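Local coordinates for NMB1025 protein (Neisseria meningitidis serogroup B, PDB 3KJK) that belongs to the YjgF/RutC family of small trimer-forming proteins and may, like its relatives, act on small metabolites at clefts between subunits, at the interface of chains A and B. Residues are numbered along the deposited sequence; one frame, centred on the assembly and turned at random. Chains: chain A/B, NMB1025 protein.

Two patches of different character, one almost wholly apolar and one that adds hydrogen bonds, join chains A and B of NMB1025. The C-alpha centres of contact 1 and contact 2 lie about 12 Å apart. No residue belongs to both, yet strand 29-32 of chain A runs through both: A:Leu29 serves contact 1, A:Phe31 and A:Leu32 serve contact 2. Chain B answers in contact 1 with the end of strand 114-121, B:Lys122 just after it, and the turn into strand 29-32 with that strand's first residue, B:Leu29; in contact 2 with strands 68-75 and 99-104. Repeated between the three copies, such patches would hold the assembly together.

Contact 1: the interface of chains A and B. Residues chain A 9, 27, 29; chain B 27-29, 121-122.
A:Met9, a selenomethionine and the first modelled residue of its chain, reaches across to the B:Asn27–B:Leu29 turn and the end of strand 114-121 in this YjgF-family subunit interface. The patch is essentially apolar. The selenomethionine chain bends at chi2 and chi3 (-47° and -113°), which turns its terminal methyl CE in toward chain B. There A:Met9 CE comes 3.8 Å from B:Gly28 CA and 4.0 Å from B:Leu29 CG, capping the turn with its tip. Further back along the chain, A:Met9 SE lies 4.0 Å from B:Val121 CG2 and CG lies 3.9 Å from that same methyl, the two side chains passing at a slant. A:Met9 is poorly ordered: all its close distances are uncertain, and the very close approach of CE to B:Val121 is doubtful.

A second kind of apolar contact pairs like with like. A:Leu29 and B:Leu29 meet tip to tip through single branches, CD1 of one lying 3.9 Å from CD1 of the other. In a trimer, the third copy could bring its own leucine to the same centre.

Polar groups come near one another without bonding. The amides of A:Asn27 and B:Asn27 are turned almost at right angles, their planes 80° apart, and ND2 of A:Asn27 stays 4.2 Å from ND2 of B:Asn27. Both asparagines are poorly ordered. The backbone oxygen B:Asn27 O faces A:Met9 CE, 3.3 Å away, an equally uncertain approach.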
loop_
_atom_site.group_PDB
_atom_site.type_symbol
_atom_site.label_atom_id
_atom_site.label_comp_id
_atom_site.label_asym_id
_atom_site.label_seq_id
_atom_site.Cartn_x
_atom_site.Cartn_y
_atom_site.Cartn_z
HETATM N N MSE A 9 8.955 -18.911 -6.846
HETATM C CA MSE A 9 8.918 -17.628 -6.080
HETATM C C MSE A 9 10.317 -17.057 -5.843
HETATM O O MSE A 9 10.624 -16.576 -4.748
HETATM C CB MSE A 9 8.170 -17.805 -4.748
HETATM C CG MSE A 9 6.679 -18.063 -4.903
HETATM SE SE MSE A 9 5.847 -16.817 -6.157
HETATM C CE MSE A 9 4.685 -15.797 -4.972
ATOM N N ASN A 27 7.760 -13.802 -9.169
ATOM C CA ASN A 27 6.673 -14.391 -9.965
ATOM C C ASN A 27 6.017 -13.383 -10.913
ATOM O O ASN A 27 4.792 -13.222 -10.921
ATOM C CB ASN A 27 5.623 -15.052 -9.057
ATOM C CG ASN A 27 4.716 -16.024 -9.810
ATOM O OD1 ASN A 27 5.166 -16.779 -10.674
ATOM N ND2 ASN A 27 3.431 -16.011 -9.471
ATOM N N LEU A 29 5.680 -10.326 -10.723
ATOM C CA LEU A 29 5.263 -9.090 -10.038
ATOM C C LEU A 29 6.450 -8.196 -9.700
ATOM O O LEU A 29 7.535 -8.693 -9.391
ATOM C CB LEU A 29 4.506 -9.392 -8.744
ATOM C CG LEU A 29 3.022 -9.745 -8.759
ATOM C CD1 LEU A 29 2.519 -9.792 -7.329
ATOM C CD2 LEU A 29 2.223 -8.745 -9.563
ATOM N N ASN B 27 -1.301 -18.035 -3.186
ATOM C CA ASN B 27 -0.365 -18.374 -4.266
ATOM C C ASN B 27 1.085 -17.957 -3.976
ATOM O O ASN B 27 1.713 -17.250 -4.769
ATOM C CB ASN B 27 -0.851 -17.768 -5.592
ATOM C CG ASN B 27 -0.196 -18.403 -6.812
ATOM O OD1 ASN B 27 0.185 -19.575 -6.798
ATOM N ND2 ASN B 27 -0.072 -17.624 -7.881
ATOM N N GLY B 28 1.596 -18.382 -2.823
ATOM C CA GLY B 28 2.960 -18.052 -2.416
ATOM C C GLY B 28 3.173 -16.657 -1.839
ATOM O O GLY B 28 4.197 -16.411 -1.201
ATOM N N LEU B 29 2.224 -15.744 -2.064
ATOM C CA LEU B 29 2.327 -14.372 -1.561
ATOM C C LEU B 29 1.774 -14.246 -0.150
ATOM O O LEU B 29 0.808 -14.929 0.206
ATOM C CB LEU B 29 1.576 -13.395 -2.468
ATOM C CG LEU B 29 2.196 -12.953 -3.789
ATOM C CD1 LEU B 29 1.160 -12.212 -4.615
ATOM C CD2 LEU B 29 3.410 -12.072 -3.541
ATOM N N VAL B 121 6.921 -13.242 0.528
ATOM C CA VAL B 121 6.702 -14.409 -0.281
ATOM C C VAL B 121 7.132 -15.656 0.499
ATOM O O VAL B 121 8.061 -15.604 1.297
ATOM C CB VAL B 121 7.432 -14.226 -1.632
ATOM C CG1 VAL B 121 8.848 -14.758 -1.603
ATOM C CG2 VAL B 121 6.644 -14.820 -2.748
ATOM N N LYS B 122 6.408 -16.751 0.301
ATOM C CA LYS B 122 6.784 -18.069 0.807
ATOM C C LYS B 122 8.102 -18.558 0.203
ATOM O O LYS B 122 8.343 -18.370 -0.982
ATOM C CB LYS B 122 5.702 -19.065 0.414
ATOM C CG LYS B 122 4.646 -19.340 1.445
ATOM C CD LYS B 122 4.883 -20.707 2.037
ATOM C CE LYS B 122 3.622 -21.531 2.018
ATOM N NZ LYS B 122 3.900 -22.941 2.424
#

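Contact 2: the interface of chains A and B. Residues chain A 11, 21, 24, 26, 31-32; chain B 69-70, 97-99.
B:Leu69 packs against A:Phe31, A:Val24 and A:Ala26, the close-set apolar part of this strand-to-strand interface. B:Leu69 CD1 meets the ring of A:Phe31 at CE2, 3.7 Å away, whereas B:Leu69 CD2 lies between A:Ala26 CB and A:Val24 CG2, 3.8 Å from each. A:Val24 CG2 sits against the leucine's backbone, 3.3 Å from the carbonyl O of B:Leu69 and 3.6 Å from its CA, while the other methyl, CG1, is directed to B:Ala99 and B:Pro98. In A:Phe31, CG stands anti to the carbonyl carbon (chi1 -68°), presenting one ring face to chain B. B:Leu69 CD1 and B:Asp70 CB lie over this same face, towards its CE2 and CD1 rims, with B:Asp70 CB 3.7 Å from A:Phe31 CD1. B:Ala99 adds its methyl beside the backbone of A:Phe31 and A:Leu32.

Away from this core the contact is looser. A:Ile11 CG2 lies 4.2 Å from B:Leu69 CD2, a light contact, and B:Asp70 is poorly ordered. At the opposite end polar groups take over around A:Ser21. Its backbone N donates a nearly straight bond to the carbonyl O of B:Pro98 (2.8 Å, 169° at the hydrogen). A:Ser21 OG, the hydroxyl, donates to the backbone O of B:Thr97 at 2.8 Å, from above the carbonyl plane, and makes a longer hydrogen bond with B:Thr97 OG1. The apolar core and these bonds together join neighbouring subunits and probably fix their register in the trimer.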
loop_
_atom_site.group_PDB
_atom_site.type_symbol
_atom_site.label_atom_id
_atom_site.label_comp_id
_atom_site.label_asym_id
_atom_site.label_seq_id
_atom_site.Cartn_x
_atom_site.Cartn_y
_atom_site.Cartn_z
ATOM N N ILE A 11 13.234 -14.402 -5.991
ATOM C CA ILE A 11 13.217 -12.948 -5.876
ATOM C C ILE A 11 14.389 -12.307 -6.615
ATOM O O ILE A 11 15.532 -12.749 -6.489
ATOM C CB ILE A 11 13.196 -12.478 -4.399
ATOM C CG1 ILE A 11 12.144 -13.258 -3.602
ATOM C CG2 ILE A 11 12.940 -10.967 -4.315
ATOM C CD1 ILE A 11 12.210 -13.039 -2.109
ATOM N N SER A 21 15.758 -1.748 -1.614
ATOM C CA SER A 21 15.997 -1.931 -3.048
ATOM C C SER A 21 15.013 -1.085 -3.854
ATOM O O SER A 21 13.837 -0.985 -3.495
ATOM C CB SER A 21 15.896 -3.408 -3.439
ATOM O OG SER A 21 16.944 -4.155 -2.852
ATOM N N VAL A 24 11.985 -4.720 -6.426
ATOM C CA VAL A 24 12.130 -6.160 -6.251
ATOM C C VAL A 24 11.047 -6.878 -7.043
ATOM O O VAL A 24 9.933 -6.376 -7.181
ATOM C CB VAL A 24 12.203 -6.618 -4.757
ATOM C CG1 VAL A 24 12.730 -5.511 -3.849
ATOM C CG2 VAL A 24 10.893 -7.142 -4.267
ATOM N N ALA A 26 9.161 -10.780 -8.098
ATOM C CA ALA A 26 8.905 -12.187 -7.780
ATOM C C ALA A 26 7.640 -12.670 -8.470
ATOM O O ALA A 26 6.588 -12.025 -8.371
ATOM C CB ALA A 26 8.807 -12.399 -6.273
ATOM N N PHE A 31 7.629 -4.756 -7.351
ATOM C CA PHE A 31 7.376 -3.750 -6.323
ATOM C C PHE A 31 8.472 -2.701 -6.333
ATOM O O PHE A 31 9.643 -3.033 -6.144
ATOM C CB PHE A 31 7.303 -4.400 -4.939
ATOM C CG PHE A 31 6.114 -5.291 -4.758
ATOM C CD1 PHE A 31 4.982 -4.832 -4.085
ATOM C CD2 PHE A 31 6.110 -6.579 -5.284
ATOM C CE1 PHE A 31 3.870 -5.654 -3.921
ATOM C CE2 PHE A 31 5.009 -7.402 -5.134
ATOM C CZ PHE A 31 3.882 -6.940 -4.447
ATOM N N LEU A 32 8.094 -1.438 -6.547
ATOM C CA LEU A 32 9.058 -0.354 -6.495
ATOM C C LEU A 32 9.020 0.319 -5.139
ATOM O O LEU A 32 7.953 0.471 -4.537
ATOM C CB LEU A 32 8.791 0.710 -7.567
ATOM C CG LEU A 32 8.704 0.418 -9.063
ATOM C CD1 LEU A 32 8.755 1.759 -9.793
ATOM C CD2 LEU A 32 9.811 -0.506 -9.554
ATOM N N LEU B 69 9.189 -8.476 0.110
ATOM C CA LEU B 69 9.126 -7.789 -1.169
ATOM C C LEU B 69 8.992 -6.295 -0.959
ATOM O O LEU B 69 9.652 -5.501 -1.630
ATOM C CB LEU B 69 7.923 -8.286 -1.986
ATOM C CG LEU B 69 7.832 -9.785 -2.318
ATOM C CD1 LEU B 69 6.545 -10.089 -3.042
ATOM C CD2 LEU B 69 9.004 -10.208 -3.160
ATOM N N ASP B 70 8.139 -5.928 -0.008
ATOM C CA ASP B 70 7.642 -4.574 0.114
ATOM C C ASP B 70 7.373 -4.220 1.574
ATOM O O ASP B 70 6.864 -5.046 2.339
ATOM C CB ASP B 70 6.344 -4.464 -0.679
ATOM C CG ASP B 70 5.921 -3.040 -0.913
ATOM O OD1 ASP B 70 6.693 -2.293 -1.554
ATOM O OD2 ASP B 70 4.811 -2.666 -0.473
ATOM N N THR B 97 17.465 -6.519 0.670
ATOM C CA THR B 97 16.623 -5.467 1.222
ATOM C C THR B 97 15.382 -5.260 0.341
ATOM O O THR B 97 15.473 -5.379 -0.877
ATOM C CB THR B 97 17.418 -4.160 1.382
ATOM O OG1 THR B 97 17.964 -3.772 0.116
ATOM C CG2 THR B 97 18.563 -4.357 2.368
ATOM N N PRO B 98 14.215 -4.971 0.958
ATOM C CA PRO B 98 12.976 -4.908 0.173
ATOM C C PRO B 98 12.746 -3.541 -0.443
ATOM O O PRO B 98 13.494 -2.606 -0.156
ATOM C CB PRO B 98 11.897 -5.172 1.218
ATOM C CG PRO B 98 12.456 -4.566 2.484
ATOM C CD PRO B 98 13.970 -4.744 2.399
ATOM N N ALA B 99 11.721 -3.428 -1.285
ATOM C CA ALA B 99 11.228 -2.124 -1.695
ATOM C C ALA B 99 10.658 -1.446 -0.455
ATOM O O ALA B 99 10.122 -2.113 0.436
ATOM C CB ALA B 99 10.169 -2.266 -2.759
#